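PDB 4Z80: EGF family domain-containing protein, which binds a peptide of the rhoptry neck protein RON2L1 and probably helps the parasite form the moving junction during host-cell invasion. Local coordinates for residues 100-105 with 329-334; 115-120 with 290-295. One frame throughout, in Å; residues are numbered along the deposited sequence.

Interaction 1: 100-105 with 329-334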
ATOM      1  N   LYS A 100       5.067  -7.384  -4.052  1.00 10.06           N
ATOM      2  CA  LYS A 100       5.236  -6.104  -4.743  1.00 10.69           C
ATOM      3  C   LYS A 100       5.881  -5.041  -3.861  1.00 10.27           C
ATOM      4  O   LYS A 100       5.331  -4.650  -2.833  1.00 11.44           O
ATOM      5  CB  LYS A 100       3.884  -5.604  -5.259  1.00 10.38           C
ATOM      6  CG  LYS A 100       3.893  -4.199  -5.876  1.00  9.79           C
ATOM      7  CD  LYS A 100       2.537  -3.881  -6.501  1.00 10.19           C
ATOM      8  CE  LYS A 100       2.400  -2.429  -6.936  1.00 10.02           C
ATOM      9  NZ  LYS A 100       1.116  -2.198  -7.653  1.00 10.33           N
ATOM     10  N   VAL A 101       7.040  -4.560  -4.304  1.00 11.11           N
ATOM     11  CA  VAL A 101       7.789  -3.506  -3.631  1.00 10.90           C
ATOM     12  C   VAL A 101       8.063  -2.384  -4.632  1.00 12.01           C
ATOM     13  O   VAL A 101       8.350  -2.660  -5.803  1.00 11.85           O
ATOM     14  CB  VAL A 101       9.123  -4.054  -3.067  1.00 13.23           C
ATOM     15  CG1 VAL A 101      10.007  -2.941  -2.518  1.00 14.26           C
ATOM     16  CG2 VAL A 101       8.845  -5.107  -1.995  1.00 13.28           C
ATOM     17  N   ILE A 102       7.982  -1.139  -4.181  1.00 10.81           N
ATOM     18  CA  ILE A 102       8.364  -0.007  -5.017  1.00 11.06           C
ATOM     19  C   ILE A 102       9.868   0.191  -4.927  1.00 10.40           C
ATOM     20  O   ILE A 102      10.384   0.672  -3.919  1.00 12.41           O
ATOM     21  CB  ILE A 102       7.629   1.277  -4.612  1.00 10.84           C
ATOM     22  CG1 ILE A 102       6.114   1.043  -4.575  1.00 12.10           C
ATOM     23  CG2 ILE A 102       7.980   2.398  -5.581  1.00 11.46           C
ATOM     24  CD1 ILE A 102       5.520   0.408  -5.842  1.00 13.70           C
ATOM     25  N   ALA A 103      10.558  -0.206  -5.991  1.00 10.70           N
ATOM     26  CA  ALA A 103      12.010  -0.168  -6.065  1.00 11.04           C
ATOM     27  C   ALA A 103      12.496   1.147  -6.640  1.00 10.60           C
ATOM     28  O   ALA A 103      11.902   1.677  -7.583  1.00 11.64           O
ATOM     29  CB  ALA A 103      12.517  -1.320  -6.923  1.00 11.14           C
ATOM     30  N   PHE A 104      13.573   1.668  -6.074  1.00  9.26           N
ATOM     31  CA  PHE A 104      14.270   2.815  -6.642  1.00  9.02           C
ATOM     32  C   PHE A 104      15.273   2.269  -7.642  1.00 11.71           C
ATOM     33  O   PHE A 104      16.029   1.361  -7.317  1.00 11.61           O
ATOM     34  CB  PHE A 104      14.964   3.635  -5.565  1.00  9.77           C
ATOM     35  CG  PHE A 104      14.041   4.552  -4.811  1.00  9.74           C
ATOM     36  CD1 PHE A 104      12.952   4.055  -4.113  1.00 11.14           C
ATOM     37  CD2 PHE A 104      14.268   5.921  -4.791  1.00 11.50           C
ATOM     38  CE1 PHE A 104      12.101   4.917  -3.425  1.00 10.56           C
ATOM     39  CE2 PHE A 104      13.425   6.776  -4.091  1.00 11.82           C
ATOM     40  CZ  PHE A 104      12.349   6.271  -3.419  1.00 10.29           C
ATOM     41  N   THR A 105      15.254   2.796  -8.862  1.00 10.73           N
ATOM     42  CA  THR A 105      16.067   2.261  -9.948  1.00 10.90           C
ATOM     43  C   THR A 105      16.693   3.364 -10.796  1.00 11.04           C
ATOM     44  O   THR A 105      16.396   4.547 -10.637  1.00 12.15           O
ATOM     45  CB  THR A 105      15.217   1.357 -10.886  1.00 11.74           C
ATOM     46  OG1 THR A 105      14.312   2.169 -11.643  1.00 14.11           O
ATOM     47  CG2 THR A 105      14.407   0.342 -10.099  1.00 12.05           C
ATOM     48  N   MET A 329       6.705  -9.302   1.727  1.00 11.09           N
ATOM     49  CA  MET A 329       6.124  -7.970   1.614  1.00 13.10           C
ATOM     50  C   MET A 329       4.826  -7.998   0.828  1.00 12.96           C
ATOM     51  O   MET A 329       4.636  -8.837  -0.051  1.00 14.41           O
ATOM     52  CB  MET A 329       7.109  -7.012   0.942  1.00 13.47           C
ATOM     53  CG  MET A 329       8.428  -6.836   1.670  1.00 13.53           C
ATOM     54  SD  MET A 329       8.251  -6.457   3.434  1.00 19.07           S
ATOM     55  CE  MET A 329       7.242  -4.989   3.370  1.00 15.32           C
ATOM     56  N   VAL A 330       3.935  -7.076   1.175  1.00 11.45           N
ATOM     57  CA  VAL A 330       2.633  -6.967   0.536  1.00 12.57           C
ATOM     58  C   VAL A 330       2.329  -5.503   0.270  1.00 12.10           C
ATOM     59  O   VAL A 330       2.374  -4.686   1.184  1.00 11.60           O
ATOM     60  CB  VAL A 330       1.502  -7.557   1.412  1.00 12.67           C
ATOM     61  CG1 VAL A 330       0.267  -7.803   0.595  1.00 12.67           C
ATOM     62  CG2 VAL A 330       1.941  -8.845   2.107  1.00 15.15           C
ATOM     63  N   TYR A 331       2.017  -5.181  -0.981  1.00 10.86           N
ATOM     64  CA  TYR A 331       1.556  -3.857  -1.360  1.00 11.25           C
ATOM     65  C   TYR A 331       0.039  -3.822  -1.215  1.00 10.26           C
ATOM     66  O   TYR A 331      -0.673  -4.576  -1.860  1.00 11.00           O
ATOM     67  CB  TYR A 331       1.988  -3.517  -2.797  1.00 10.07           C
ATOM     68  CG  TYR A 331       1.710  -2.082  -3.218  1.00 10.98           C
ATOM     69  CD1 TYR A 331       0.489  -1.727  -3.784  1.00 10.18           C
ATOM     70  CD2 TYR A 331       2.664  -1.088  -3.043  1.00  9.69           C
ATOM     71  CE1 TYR A 331       0.230  -0.411  -4.169  1.00 10.84           C
ATOM     72  CE2 TYR A 331       2.413   0.224  -3.422  1.00  9.70           C
ATOM     73  CZ  TYR A 331       1.197   0.554  -3.979  1.00 10.24           C
ATOM     74  OH  TYR A 331       0.953   1.867  -4.343  1.00 11.82           O
ATOM     75  N   VAL A 332      -0.431  -2.934  -0.348  1.00 12.05           N
ATOM     76  CA  VAL A 332      -1.822  -2.880   0.070  1.00 12.14           C
ATOM     77  C   VAL A 332      -2.398  -1.506  -0.220  1.00 13.24           C
ATOM     78  O   VAL A 332      -1.860  -0.513   0.249  1.00 14.49           O
ATOM     79  CB  VAL A 332      -1.921  -3.165   1.586  1.00 14.98           C
ATOM     80  CG1 VAL A 332      -3.331  -3.013   2.092  1.00 19.40           C
ATOM     81  CG2 VAL A 332      -1.375  -4.561   1.890  1.00 16.80           C
ATOM     82  N   THR A 333      -3.489  -1.427  -0.970  1.00 11.39           N
ATOM     83  CA  THR A 333      -4.140  -0.136  -1.149  1.00 11.75           C
ATOM     84  C   THR A 333      -5.119   0.145  -0.010  1.00 14.16           C
ATOM     85  O   THR A 333      -5.544  -0.756   0.723  1.00 13.28           O
ATOM     86  CB  THR A 333      -4.875  -0.034  -2.496  1.00 12.92           C
ATOM     87  OG1 THR A 333      -6.067  -0.826  -2.475  1.00 14.81           O
ATOM     88  CG2 THR A 333      -3.972  -0.487  -3.638  1.00 14.53           C
ATOM     89  N   SER A 334      -5.466   1.412   0.129  1.00 12.15           N
ATOM     90  CA  SER A 334      -6.359   1.855   1.192  1.00 12.00           C
ATOM     91  C   SER A 334      -7.717   1.186   1.055  1.00 13.45           C
ATOM     92  O   SER A 334      -8.422   0.975   2.044  1.00 15.80           O
ATOM     93  CB  SER A 334      -6.489   3.379   1.146  1.00 13.18           C
ATOM     94  OG  SER A 334      -7.115   3.904   2.307  1.00 13.72           O
TER
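Lys-100 runs past Tyr-331 CB and puts the end of its chain, CE and NZ, over one face of the Tyr-331 ring. The pair probably belongs to a PAN-type domain of the AMA family. Tyr-331 lies on strand 329-332 of an antiparallel four-stranded sheet, and Lys-100 lies between strand 97-98 of this sheet and the body of strand 101-104. The lysine is extended throughout, with CG anti to the backbone N (chi1 174°), and crosses the tyrosine obliquely. CE sits over the ring, offset toward the rim, 3.9 Å from the Tyr-331 centroid, a CH-pi contact. Lys-100 NZ follows over the same face at 4.3 Å from that centroid, a cation-pi contact. The ammonium group is also hydrogen-bonded to Gln-297 OE1 and to the carbonyl of Tyr-57. The bond from CA to CB of Tyr-331 points toward 100-105, and CG anti to the backbone N (chi1 -172°) sets the ring beside the lysine chain's end. Ile-102 CD1 meets another part of the ring, 3.9 Å from Tyr-331 CE2. The bond from CA to CB of Val-101 points away from 329-334, yet CG2 lies 3.9 Å from Met-329 CB. Met-329 CG is still near this methyl; the chain then bends and also touches Met-281 and Asp-283. The buried carbonyl Lys-100 O has no hydrogen-bond partner in the model and rests 3.5 Å from Tyr-331 CB.

Interaction 2: 115-120 with 290-295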
ATOM      1  N   THR A 115      14.947  -1.651  -0.688  1.00 14.02           N
ATOM      2  CA  THR A 115      14.722  -1.239   0.706  1.00 14.51           C
ATOM      3  C   THR A 115      14.731   0.281   0.892  1.00 12.92           C
ATOM      4  O   THR A 115      14.375   0.791   1.956  1.00 13.89           O
ATOM      5  CB  THR A 115      15.765  -1.856   1.671  1.00 18.00           C
ATOM      6  OG1 THR A 115      17.079  -1.428   1.319  1.00 22.09           O
ATOM      7  CG2 THR A 115      15.693  -3.383   1.644  1.00 22.91           C
ATOM      8  N   ARG A 116      15.126   1.012  -0.141  1.00 12.12           N
ATOM      9  CA  ARG A 116      15.139   2.463  -0.099  1.00 12.61           C
ATOM     10  C   ARG A 116      13.764   3.049   0.263  1.00 12.29           C
ATOM     11  O   ARG A 116      13.687   4.100   0.905  1.00 11.46           O
ATOM     12  CB  ARG A 116      15.632   2.997  -1.454  1.00 13.00           C
ATOM     13  CG  ARG A 116      15.572   4.488  -1.635  1.00 12.80           C
ATOM     14  CD  ARG A 116      16.606   5.259  -0.815  1.00 13.94           C
ATOM     15  NE  ARG A 116      16.508   6.633  -1.272  1.00 13.96           N
ATOM     16  CZ  ARG A 116      17.184   7.154  -2.291  1.00 13.36           C
ATOM     17  NH1 ARG A 116      18.129   6.456  -2.916  1.00 13.69           N
ATOM     18  NH2 ARG A 116      16.930   8.394  -2.658  1.00 13.70           N
ATOM     19  N   TRP A 117      12.688   2.373  -0.138  1.00 11.11           N
ATOM     20  CA  TRP A 117      11.335   2.874   0.106  1.00  9.79           C
ATOM     21  C   TRP A 117      11.055   3.128   1.587  1.00  9.21           C
ATOM     22  O   TRP A 117      10.180   3.922   1.915  1.00 10.41           O
ATOM     23  CB  TRP A 117      10.283   1.902  -0.456  1.00 10.56           C
ATOM     24  CG  TRP A 117      10.178   0.599   0.285  1.00 10.15           C
ATOM     25  CD1 TRP A 117      10.827  -0.559  -0.006  1.00 10.62           C
ATOM     26  CD2 TRP A 117       9.381   0.332   1.451  1.00 10.66           C
ATOM     27  NE1 TRP A 117      10.487  -1.537   0.905  1.00 13.20           N
ATOM     28  CE2 TRP A 117       9.598  -1.012   1.807  1.00 11.84           C
ATOM     29  CE3 TRP A 117       8.496   1.098   2.213  1.00 12.97           C
ATOM     30  CZ2 TRP A 117       8.968  -1.608   2.903  1.00 14.48           C
ATOM     31  CZ3 TRP A 117       7.874   0.503   3.306  1.00 14.08           C
ATOM     32  CH2 TRP A 117       8.112  -0.832   3.636  1.00 14.38           C
ATOM     33  N   LYS A 118      11.802   2.472   2.467  1.00 10.71           N
ATOM     34  CA  LYS A 118      11.544   2.583   3.903  1.00 12.16           C
ATOM     35  C   LYS A 118      11.893   3.943   4.481  1.00 12.15           C
ATOM     36  O   LYS A 118      11.402   4.296   5.556  1.00 12.76           O
ATOM     37  CB  LYS A 118      12.309   1.498   4.658  1.00 12.74           C
ATOM     38  CG  LYS A 118      11.809   0.115   4.351  1.00 14.17           C
ATOM     39  CD  LYS A 118      12.558  -0.927   5.154  1.00 17.95           C
ATOM     40  CE  LYS A 118      12.111  -2.323   4.787  1.00 28.53           C
ATOM     41  NZ  LYS A 118      12.903  -3.351   5.509  1.00 33.73           N
ATOM     42  N   ASN A 119      12.757   4.696   3.809  1.00 11.54           N
ATOM     43  CA  ASN A 119      13.034   6.065   4.245  1.00 12.31           C
ATOM     44  C   ASN A 119      11.804   6.932   4.019  1.00 11.46           C
ATOM     45  O   ASN A 119      11.019   6.674   3.105  1.00 11.13           O
ATOM     46  CB  ASN A 119      14.219   6.668   3.497  1.00 11.62           C
ATOM     47  CG  ASN A 119      15.513   5.913   3.716  1.00 13.38           C
ATOM     48  OD1 ASN A 119      15.581   4.954   4.487  1.00 14.33           O
ATOM     49  ND2 ASN A 119      16.559   6.344   3.013  1.00 14.63           N
ATOM     50  N   GLU A 120      11.618   7.960   4.841  1.00 12.70           N
ATOM     51  CA  GLU A 120      10.477   8.837   4.653  1.00 11.05           C
ATOM     52  C   GLU A 120      10.572   9.658   3.374  1.00 11.71           C
ATOM     53  O   GLU A 120      11.653   9.855   2.808  1.00 12.50           O
ATOM     54  CB  GLU A 120      10.317   9.783   5.843  1.00 14.16           C
ATOM     55  CG  GLU A 120       9.705   9.122   7.059  1.00 12.49           C
ATOM     56  CD  GLU A 120       9.373  10.113   8.157  1.00 12.54           C
ATOM     57  OE1 GLU A 120       9.543  11.328   7.942  1.00 12.78           O
ATOM     58  OE2 GLU A 120       8.945   9.666   9.235  1.00 14.25           O
ATOM     59  N   ARG A 290       3.357  -0.197   7.241  1.00 12.79           N
ATOM     60  CA  ARG A 290       3.989   1.095   6.971  1.00 12.33           C
ATOM     61  C   ARG A 290       3.219   1.830   5.881  1.00 12.77           C
ATOM     62  O   ARG A 290       3.094   1.333   4.767  1.00 13.42           O
ATOM     63  CB  ARG A 290       5.445   0.905   6.550  1.00 11.86           C
ATOM     64  CG  ARG A 290       6.267   2.171   6.624  1.00 13.23           C
ATOM     65  CD  ARG A 290       6.835   2.359   8.035  1.00 13.41           C
ATOM     66  NE  ARG A 290       7.547   3.626   8.163  1.00 12.50           N
ATOM     67  CZ  ARG A 290       8.741   3.866   7.630  1.00 12.84           C
ATOM     68  NH1 ARG A 290       9.348   2.923   6.920  1.00 12.14           N
ATOM     69  NH2 ARG A 290       9.321   5.044   7.792  1.00 12.16           N
ATOM     70  N   LEU A 291       2.686   3.001   6.211  1.00 11.32           N
ATOM     71  CA  LEU A 291       1.996   3.838   5.238  1.00 10.93           C
ATOM     72  C   LEU A 291       3.006   4.439   4.271  1.00 12.57           C
ATOM     73  O   LEU A 291       4.100   4.820   4.683  1.00 11.33           O
ATOM     74  CB  LEU A 291       1.218   4.951   5.937  1.00 11.89           C
ATOM     75  CG  LEU A 291       0.153   4.495   6.938  1.00 12.00           C
ATOM     76  CD1 LEU A 291      -0.463   5.710   7.601  1.00 14.66           C
ATOM     77  CD2 LEU A 291      -0.918   3.638   6.297  1.00 15.53           C
ATOM     78  N   LEU A 292       2.635   4.495   2.991  1.00 11.31           N
ATOM     79  CA  LEU A 292       3.440   5.158   1.968  1.00 12.84           C
ATOM     80  C   LEU A 292       2.860   6.539   1.702  1.00 12.62           C
ATOM     81  O   LEU A 292       1.640   6.727   1.689  1.00 13.47           O
ATOM     82  CB  LEU A 292       3.479   4.345   0.680  1.00 12.05           C
ATOM     83  CG  LEU A 292       3.984   2.907   0.797  1.00 10.67           C
ATOM     84  CD1 LEU A 292       3.889   2.207  -0.557  1.00 12.96           C
ATOM     85  CD2 LEU A 292       5.405   2.859   1.318  1.00 14.70           C
ATOM     86  N   GLY A 293       3.731   7.512   1.463  1.00 11.19           N
ATOM     87  CA  GLY A 293       3.291   8.880   1.268  1.00 11.64           C
ATOM     88  C   GLY A 293       2.893   9.210  -0.160  1.00 11.70           C
ATOM     89  O   GLY A 293       2.281  10.238  -0.422  1.00 11.88           O
ATOM     90  N   TYR A 294       3.240   8.316  -1.078  1.00 11.50           N
ATOM     91  CA  TYR A 294       3.034   8.532  -2.508  1.00 11.64           C
ATOM     92  C   TYR A 294       2.207   7.415  -3.133  1.00  9.79           C
ATOM     93  O   TYR A 294       2.385   6.233  -2.798  1.00 11.40           O
ATOM     94  CB  TYR A 294       4.377   8.612  -3.231  1.00 11.11           C
ATOM     95  CG  TYR A 294       5.267   9.791  -2.899  1.00 10.30           C
ATOM     96  CD1 TYR A 294       4.745  11.063  -2.708  1.00 11.74           C
ATOM     97  CD2 TYR A 294       6.642   9.629  -2.811  1.00 11.75           C
ATOM     98  CE1 TYR A 294       5.576  12.147  -2.434  1.00 14.18           C
ATOM     99  CE2 TYR A 294       7.483  10.701  -2.547  1.00 12.37           C
ATOM    100  CZ  TYR A 294       6.943  11.957  -2.357  1.00 12.77           C
ATOM    101  OH  TYR A 294       7.778  13.038  -2.086  1.00 13.60           O
ATOM    102  N   HIS A 295       1.317   7.798  -4.047  1.00 10.24           N
ATOM    103  CA  HIS A 295       0.494   6.861  -4.808  1.00 10.92           C
ATOM    104  C   HIS A 295       1.215   6.312  -6.035  1.00 10.76           C
ATOM    105  O   HIS A 295       0.866   5.244  -6.536  1.00 10.64           O
ATOM    106  CB  HIS A 295      -0.799   7.524  -5.257  1.00  9.88           C
ATOM    107  CG  HIS A 295      -1.677   7.955  -4.129  1.00 10.41           C
ATOM    108  ND1 HIS A 295      -2.483   7.078  -3.436  1.00 11.98           N
ATOM    109  CD2 HIS A 295      -1.871   9.172  -3.571  1.00 13.62           C
ATOM    110  CE1 HIS A 295      -3.141   7.742  -2.500  1.00 12.59           C
ATOM    111  NE2 HIS A 295      -2.789   9.013  -2.563  1.00 12.23           N
TER
HETATM  112  O   HOH W   1       7.740   7.213   9.020  1.00 13.69           O
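Arg-290 NH1 donates a hydrogen bond of 2.8 Å to the backbone carbonyl Lys-118 O, at an N-H...O angle of 148°. The donor lies in the carbonyl plane, on a lone pair, and the oxygen lies near the guanidinium plane. Arg-290 NH2 adds a weak bond of 3.1 Å to the same Lys-118 O. One carbonyl thus meets both terminal nitrogens, which limits rotation of the guanidinium. On the other side of NH2, also in the guanidinium plane, a water accepts from Arg-290 NH2 and donates to Glu-120 OE2. The two charged groups are therefore bridged by water and do not touch directly. Their opposite charges may still favour the pairing. Glu-120 OE1 accepts from Tyr-220 N, so the carboxylate has a second anchor. The arginine comes from strand 289-291, an outer strand of the antiparallel sheet in the PAN-type domain. Its partner carbonyl belongs to the 3-10 turn 116-118, in the long loop after strand 101-104. The arginine chain bends at chi2 (86°), and its CG meets the Trp-117 ring at the edge, 4.0 Å from CZ3. Trp-117 takes the crowded first torsion, with CG between N and the carbonyl carbon (chi1 70°). Lys-118 CG sits over the centre of one face of this indole. Leu-292 crosses the ring at about a right angle, with its CD2 3.7 Å from Trp-117 CE3.

In the fold
From the N terminus, the chain runs through strand 97-98, at one edge of the four-stranded sheet, into 100-105. It soon reaches the turn at 115-120, then makes a long excursion before strands 280-283 and 289-291. There 290-295 meets 115-120, and interaction 2 closes its loop. The chain continues to strand 329-332, where interaction 1 closes a wider loop that encloses that of interaction 2. Interaction 1 ties the sheet to strand 101-104, which pairs with 318-321. Interaction 2 ties the opposite edge of the sheet to the loop. The contacts touch: Val-101 and the carbonyl of Ile-102 pack on Trp-117, and Tyr-331 meets Leu-292.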